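Local atomic coordinates of putative periplasmic protein (Salmonella enterica, PDB entry 3OE3), a protein that inhibits C-type lysozyme in the periplasm and so probably defends the bacterium against host lysozymes. Residues M46-S50 with G51-E55; L74-G77 with D78-V82. One frame throughout, in Å; residues are numbered along the deposited sequence.

Contact 1. Residues M46-S50 with G51-E55; sequences MKMAS and GANYE
Met46, a selenomethionine, and Asn53 face each other across the loop that connects the adjacent antiparallel strands 39-45 and 52-56, and with Glu55 they carry the side-chain packing of this local contact. The backbone closes the loop: Met46 N donates to Asn53 O over 2.7 Å, with 175° at the hydrogen, so the bond is almost straight. The other half of this residue pair, Met46 O and Asn53 N, is joined through a water, which donates to Met46 O at 2.6 Å and accepts from Asn53 N at 2.8 Å. Beyond Met46 the chain makes an inverse gamma turn centred on Lys47. The Met46 side chain is extended to SE and then bends (chi3 -65°), which brings its methyl back over the strand, CE lying 3.6 Å from Asn53 CB. Farther back along the same chain, CG rests 3.8 Å from CG of Glu55, the two side chains crossing at about a right angle. Met48, also selenomethionine, lays SE 3.8 Å from ND2 of Asn53, while Ala49 O is 3.0 Å from that same nitrogen. Asn53 OD1 instead accepts a weak hydrogen bond from Thr67 N on strand 64-68. Glu55 OE2 forms a long, weak ion pair with Arg44. Ser50 and Gly51 are modelled with a cis peptide bond, in a poorly ordered part of the loop. The chemistry is therefore divided: a direct bond and a water bridge hold the backbones together, while an apolar selenomethionine chain packs on the aliphatic carbons of two polar residues, leaving their amide oxygen and carboxylate to partners on the adjoining strands.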
HETATM    1  N   MSE C  46     -10.198  -2.127 -12.647  1.00 15.79           N
HETATM    2  CA  MSE C  46     -11.472  -2.063 -13.353  1.00 18.65           C
HETATM    3  C   MSE C  46     -11.392  -2.918 -14.611  1.00 22.39           C
HETATM    4  O   MSE C  46     -10.628  -2.627 -15.527  1.00 26.42           O
HETATM    5  CB  MSE C  46     -11.828  -0.618 -13.715  1.00 23.08           C
HETATM    6  CG  MSE C  46     -12.232   0.226 -12.512  1.00 22.59           C
HETATM    7 SE   MSE C  46     -12.620   2.091 -12.989  1.00 34.51          SE
HETATM    8  CE  MSE C  46     -10.897   2.576 -13.553  1.00 14.52           C
ATOM      9  N   LYS C  47     -12.186  -3.972 -14.660  1.00 23.36           N
ATOM     10  CA  LYS C  47     -12.197  -4.805 -15.859  1.00 36.89           C
ATOM     11  C   LYS C  47     -12.769  -4.044 -17.060  1.00 37.13           C
ATOM     12  O   LYS C  47     -13.927  -4.207 -17.434  1.00 42.02           O
ATOM     13  CB  LYS C  47     -12.925  -6.124 -15.613  1.00 46.78           C
ATOM     14  CG  LYS C  47     -12.011  -7.224 -15.081  1.00 49.10           C
ATOM     15  CD  LYS C  47     -11.465  -6.896 -13.701  1.00 46.71           C
ATOM     16  CE  LYS C  47     -12.145  -7.748 -12.643  1.00 49.38           C
ATOM     17  NZ  LYS C  47     -12.078  -9.192 -13.000  1.00 50.48           N
HETATM   18  N   MSE C  48     -11.933  -3.202 -17.657  1.00 36.89           N
HETATM   19  CA  MSE C  48     -12.347  -2.372 -18.779  1.00 43.49           C
HETATM   20  C   MSE C  48     -11.239  -2.274 -19.818  1.00 55.48           C
HETATM   21  O   MSE C  48     -10.276  -3.040 -19.791  1.00 54.24           O
HETATM   22  CB  MSE C  48     -12.704  -0.970 -18.296  1.00 47.45           C
HETATM   23  CG  MSE C  48     -11.534  -0.247 -17.673  1.00 44.07           C
HETATM   24 SE   MSE C  48     -11.865   1.645 -17.375  1.00 64.13          SE
HETATM   25  CE  MSE C  48     -13.347   1.529 -16.123  1.00 70.80           C
ATOM     26  N   ALA C  49     -11.385  -1.316 -20.729  1.00 68.90           N
ATOM     27  CA  ALA C  49     -10.428  -1.119 -21.811  1.00 80.54           C
ATOM     28  C   ALA C  49      -8.992  -1.061 -21.299  1.00 86.62           C
ATOM     29  O   ALA C  49      -8.704  -0.407 -20.298  1.00 87.01           O
ATOM     30  CB  ALA C  49     -10.767   0.148 -22.586  1.00 82.43           C
ATOM     31  N   SER C  50      -8.096  -1.754 -21.995  1.00 91.72           N
ATOM     32  CA  SER C  50      -6.678  -1.730 -21.658  1.00 94.67           C
ATOM     33  C   SER C  50      -6.203  -0.289 -21.478  1.00 87.44           C
ATOM     34  O   SER C  50      -6.825   0.640 -21.991  1.00 92.37           O
ATOM     35  CB  SER C  50      -5.864  -2.431 -22.750  1.00102.97           C
ATOM     36  OG  SER C  50      -6.215  -3.801 -22.848  1.00106.67           O
ATOM     37  N   GLY C  51      -5.102  -0.103 -20.756  1.00 73.62           N
ATOM     38  CA  GLY C  51      -4.340  -1.205 -20.202  1.00 58.36           C
ATOM     39  C   GLY C  51      -4.791  -1.624 -18.818  1.00 41.42           C
ATOM     40  O   GLY C  51      -5.467  -2.638 -18.651  1.00 39.46           O
ATOM     41  N   ALA C  52      -4.412  -0.852 -17.810  1.00 24.87           N
ATOM     42  CA  ALA C  52      -4.722  -1.249 -16.448  1.00 21.89           C
ATOM     43  C   ALA C  52      -5.144  -0.030 -15.636  1.00 20.99           C
ATOM     44  O   ALA C  52      -4.327   0.825 -15.302  1.00 22.11           O
ATOM     45  CB  ALA C  52      -3.537  -1.958 -15.817  1.00 19.24           C
ATOM     46  N   ASN C  53      -6.435   0.037 -15.339  1.00 15.86           N
ATOM     47  CA  ASN C  53      -7.033   1.190 -14.699  1.00 16.86           C
ATOM     48  C   ASN C  53      -7.647   0.785 -13.382  1.00 14.92           C
ATOM     49  O   ASN C  53      -8.366  -0.220 -13.295  1.00 17.84           O
ATOM     50  CB  ASN C  53      -8.095   1.790 -15.613  1.00 16.24           C
ATOM     51  CG  ASN C  53      -7.566   2.048 -17.008  1.00 23.11           C
ATOM     52  OD1 ASN C  53      -6.618   2.801 -17.188  1.00 24.76           O
ATOM     53  ND2 ASN C  53      -8.155   1.395 -17.995  1.00 29.37           N
ATOM     54  N   TYR C  54      -7.354   1.561 -12.347  1.00 12.30           N
ATOM     55  CA  TYR C  54      -7.723   1.183 -10.982  1.00 14.75           C
ATOM     56  C   TYR C  54      -8.620   2.225 -10.338  1.00 16.32           C
ATOM     57  O   TYR C  54      -8.519   3.415 -10.636  1.00 14.92           O
ATOM     58  CB  TYR C  54      -6.466   0.989 -10.114  1.00 15.63           C
ATOM     59  CG  TYR C  54      -5.484  -0.051 -10.617  1.00 12.38           C
ATOM     60  CD1 TYR C  54      -4.596   0.247 -11.657  1.00 14.25           C
ATOM     61  CD2 TYR C  54      -5.439  -1.336 -10.060  1.00 12.71           C
ATOM     62  CE1 TYR C  54      -3.699  -0.698 -12.128  1.00 15.18           C
ATOM     63  CE2 TYR C  54      -4.535  -2.282 -10.532  1.00 15.15           C
ATOM     64  CZ  TYR C  54      -3.671  -1.956 -11.559  1.00 19.02           C
ATOM     65  OH  TYR C  54      -2.768  -2.888 -12.022  1.00 18.48           O
ATOM     66  N   GLU C  55      -9.485   1.775  -9.436  1.00 16.44           N
ATOM     67  CA  GLU C  55     -10.323   2.684  -8.660  1.00 16.22           C
ATOM     68  C   GLU C  55     -10.247   2.350  -7.181  1.00 15.28           C
ATOM     69  O   GLU C  55     -10.055   1.200  -6.799  1.00 14.61           O
ATOM     70  CB  GLU C  55     -11.782   2.637  -9.139  1.00 21.65           C
ATOM     71  CG  GLU C  55     -12.472   1.317  -8.874  1.00 22.57           C
ATOM     72  CD  GLU C  55     -13.970   1.349  -9.191  1.00 33.64           C
ATOM     73  OE1 GLU C  55     -14.526   2.450  -9.398  1.00 33.67           O
ATOM     74  OE2 GLU C  55     -14.585   0.265  -9.218  1.00 41.79           O
TER
HETATM   75  O   HOH W   1      -8.378  -1.677 -16.439  1.00 21.87           O

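Contact 2. Residues L74-G77 with D78-V82; sequences LVEG and DDKPV
Glu76 and Lys80 form the antiparallel hydrogen-bonded pair nearest the turn of the beta hairpin made by strands 71-76 and 80-88, and a G1 beta bulge, in which Asp79 and Lys80 both face Glu76, lies where the hairpin turns into strand 80-88. Glu76 N gives its hydrogen to Lys80 O at 2.9 Å, and Lys80 N returns a bond of 2.8 Å to Glu76 O. Next to the turn, Asp79 N reaches Gly77 O only weakly; Asp79 takes the left-handed conformation (phi 54°) of the first bulge position. The Glu76 side chain can be followed outward. Its CB lies 3.9 Å from Val82 CG2. Because CG sits between the backbone N and the carbonyl carbon (chi1 59°), it leans over the partner strand, 3.6 Å from that methyl and close to Lys80 O. CD continues past Val82 CG2, the two side chains crossing at about a right angle. At the tip, OE2 keeps touch with the methyl and has Lys80 CD 4.1 Å away. The lysine runs fully extended beside the glutamate, pointing the same way, yet its charged end stops short of a salt bridge, NZ being 4.9 Å from OE2. Farther from the turn, Val82 N bonds to Leu74 O, and the Val82 methyl CG1 meets Leu74 CD2; both side chains also touch Gln36 of strand 30-36. What OE2 does receive is a hydrogen from a water, which spends its other one on Pro81 O at 2.7 Å.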
ATOM      1  N   LEU C  74      -2.875   9.998 -12.448  1.00 13.79           N
ATOM      2  CA  LEU C  74      -3.742   9.935 -11.277  1.00 13.35           C
ATOM      3  C   LEU C  74      -4.695  11.121 -11.262  1.00 13.97           C
ATOM      4  O   LEU C  74      -4.286  12.288 -11.360  1.00 14.43           O
ATOM      5  CB  LEU C  74      -2.930   9.879  -9.967  1.00 12.89           C
ATOM      6  CG  LEU C  74      -3.745   9.791  -8.671  1.00 14.41           C
ATOM      7  CD1 LEU C  74      -4.480   8.464  -8.566  1.00 15.35           C
ATOM      8  CD2 LEU C  74      -2.832  10.011  -7.458  1.00 15.19           C
ATOM      9  N   VAL C  75      -5.977  10.794 -11.172  1.00 11.75           N
ATOM     10  CA  VAL C  75      -7.030  11.804 -11.122  1.00 16.25           C
ATOM     11  C   VAL C  75      -7.959  11.575  -9.931  1.00 15.14           C
ATOM     12  O   VAL C  75      -7.901  10.536  -9.259  1.00 15.57           O
ATOM     13  CB  VAL C  75      -7.860  11.845 -12.431  1.00 16.95           C
ATOM     14  CG1 VAL C  75      -6.943  12.066 -13.640  1.00 18.56           C
ATOM     15  CG2 VAL C  75      -8.683  10.581 -12.593  1.00 16.45           C
ATOM     16  N   GLU C  76      -8.822  12.553  -9.675  1.00 16.19           N
ATOM     17  CA  GLU C  76      -9.856  12.428  -8.660  1.00 16.85           C
ATOM     18  C   GLU C  76     -11.102  13.104  -9.204  1.00 22.30           C
ATOM     19  O   GLU C  76     -11.027  13.864 -10.178  1.00 22.47           O
ATOM     20  CB  GLU C  76      -9.416  13.115  -7.358  1.00 21.11           C
ATOM     21  CG  GLU C  76      -9.121  14.601  -7.526  1.00 24.83           C
ATOM     22  CD  GLU C  76      -8.550  15.245  -6.268  1.00 37.25           C
ATOM     23  OE1 GLU C  76      -8.730  14.678  -5.170  1.00 39.24           O
ATOM     24  OE2 GLU C  76      -7.922  16.324  -6.381  1.00 39.00           O
ATOM     25  N   GLY C  77     -12.240  12.836  -8.577  1.00 22.57           N
ATOM     26  CA  GLY C  77     -13.485  13.468  -8.973  1.00 24.00           C
ATOM     27  C   GLY C  77     -13.763  13.314 -10.455  1.00 23.34           C
ATOM     28  O   GLY C  77     -13.616  12.231 -11.027  1.00 25.60           O
ATOM     29  N   ASP C  78     -14.186  14.408 -11.081  1.00 27.30           N
ATOM     30  CA  ASP C  78     -14.501  14.408 -12.503  1.00 28.02           C
ATOM     31  C   ASP C  78     -13.241  14.545 -13.340  1.00 26.22           C
ATOM     32  O   ASP C  78     -13.062  15.531 -14.059  1.00 26.52           O
ATOM     33  CB  ASP C  78     -15.477  15.542 -12.832  1.00 29.78           C
ATOM     34  CG  ASP C  78     -15.846  15.589 -14.305  1.00 42.43           C
ATOM     35  OD1 ASP C  78     -15.712  14.554 -14.992  1.00 41.06           O
ATOM     36  OD2 ASP C  78     -16.271  16.663 -14.779  1.00 43.97           O
ATOM     37  N   ASP C  79     -12.374  13.537 -13.245  1.00 21.01           N
ATOM     38  CA  ASP C  79     -11.105  13.530 -13.970  1.00 22.99           C
ATOM     39  C   ASP C  79     -10.266  14.786 -13.719  1.00 19.92           C
ATOM     40  O   ASP C  79      -9.610  15.303 -14.623  1.00 26.16           O
ATOM     41  CB  ASP C  79     -11.328  13.302 -15.472  1.00 27.83           C
ATOM     42  CG  ASP C  79     -11.909  11.929 -15.777  1.00 25.62           C
ATOM     43  OD1 ASP C  79     -11.676  10.984 -14.984  1.00 27.84           O
ATOM     44  OD2 ASP C  79     -12.611  11.801 -16.809  1.00 29.94           O
ATOM     45  N   LYS C  80     -10.299  15.277 -12.484  1.00 20.21           N
ATOM     46  CA  LYS C  80      -9.425  16.366 -12.067  1.00 16.27           C
ATOM     47  C   LYS C  80      -8.011  15.829 -11.840  1.00 17.87           C
ATOM     48  O   LYS C  80      -7.823  14.914 -11.055  1.00 16.81           O
ATOM     49  CB  LYS C  80      -9.950  16.982 -10.779  1.00 19.65           C
ATOM     50  CG  LYS C  80      -9.103  18.145 -10.274  1.00 33.20           C
ATOM     51  CD  LYS C  80      -9.735  18.833  -9.076  1.00 43.70           C
ATOM     52  CE  LYS C  80      -8.950  20.079  -8.694  1.00 48.02           C
ATOM     53  NZ  LYS C  80      -9.587  20.819  -7.565  1.00 52.66           N
ATOM     54  N   PRO C  81      -7.017  16.394 -12.538  1.00 20.22           N
ATOM     55  CA  PRO C  81      -5.635  15.918 -12.427  1.00 16.85           C
ATOM     56  C   PRO C  81      -5.103  16.008 -11.009  1.00 20.40           C
ATOM     57  O   PRO C  81      -5.294  17.018 -10.330  1.00 19.57           O
ATOM     58  CB  PRO C  81      -4.856  16.865 -13.348  1.00 26.15           C
ATOM     59  CG  PRO C  81      -5.879  17.383 -14.308  1.00 32.90           C
ATOM     60  CD  PRO C  81      -7.148  17.488 -13.518  1.00 25.76           C
ATOM     61  N   VAL C  82      -4.435  14.948 -10.571  1.00 16.27           N
ATOM     62  CA  VAL C  82      -3.727  14.960  -9.303  1.00 16.38           C
ATOM     63  C   VAL C  82      -2.231  14.854  -9.587  1.00 14.77           C
ATOM     64  O   VAL C  82      -1.448  15.707  -9.164  1.00 17.74           O
ATOM     65  CB  VAL C  82      -4.183  13.822  -8.396  1.00 16.13           C
ATOM     66  CG1 VAL C  82      -3.374  13.821  -7.107  1.00 20.57           C
ATOM     67  CG2 VAL C  82      -5.677  13.951  -8.111  1.00 17.42           C
TER
HETATM   68  O   HOH W   2      -6.234  17.851  -7.956  1.00 43.43           O

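Overall arrangement
Contact 1 (46-50 with 51-55) and contact 2 (74-77 with 78-82) come one after the other along the chain, and each joins consecutive antiparallel strands of the same closed eight-stranded sheet. Their centres are 15 Å apart and their nearest atoms about 7 Å, so they do not touch. Strand 64-68 lies between strands 52-56 and 71-76 and links them: Tyr66 is touched by Asn53 from contact 1 and by Val75 and Asp79 from contact 2. Bound sodium ions are remote, about 12 Å from the Tyr54 side chain and about 11 Å from that of Pro81. Contact 2 belongs to the 71-76/80-88 hairpin, contact 1 to the longer connection between strands 39-45 and 52-56.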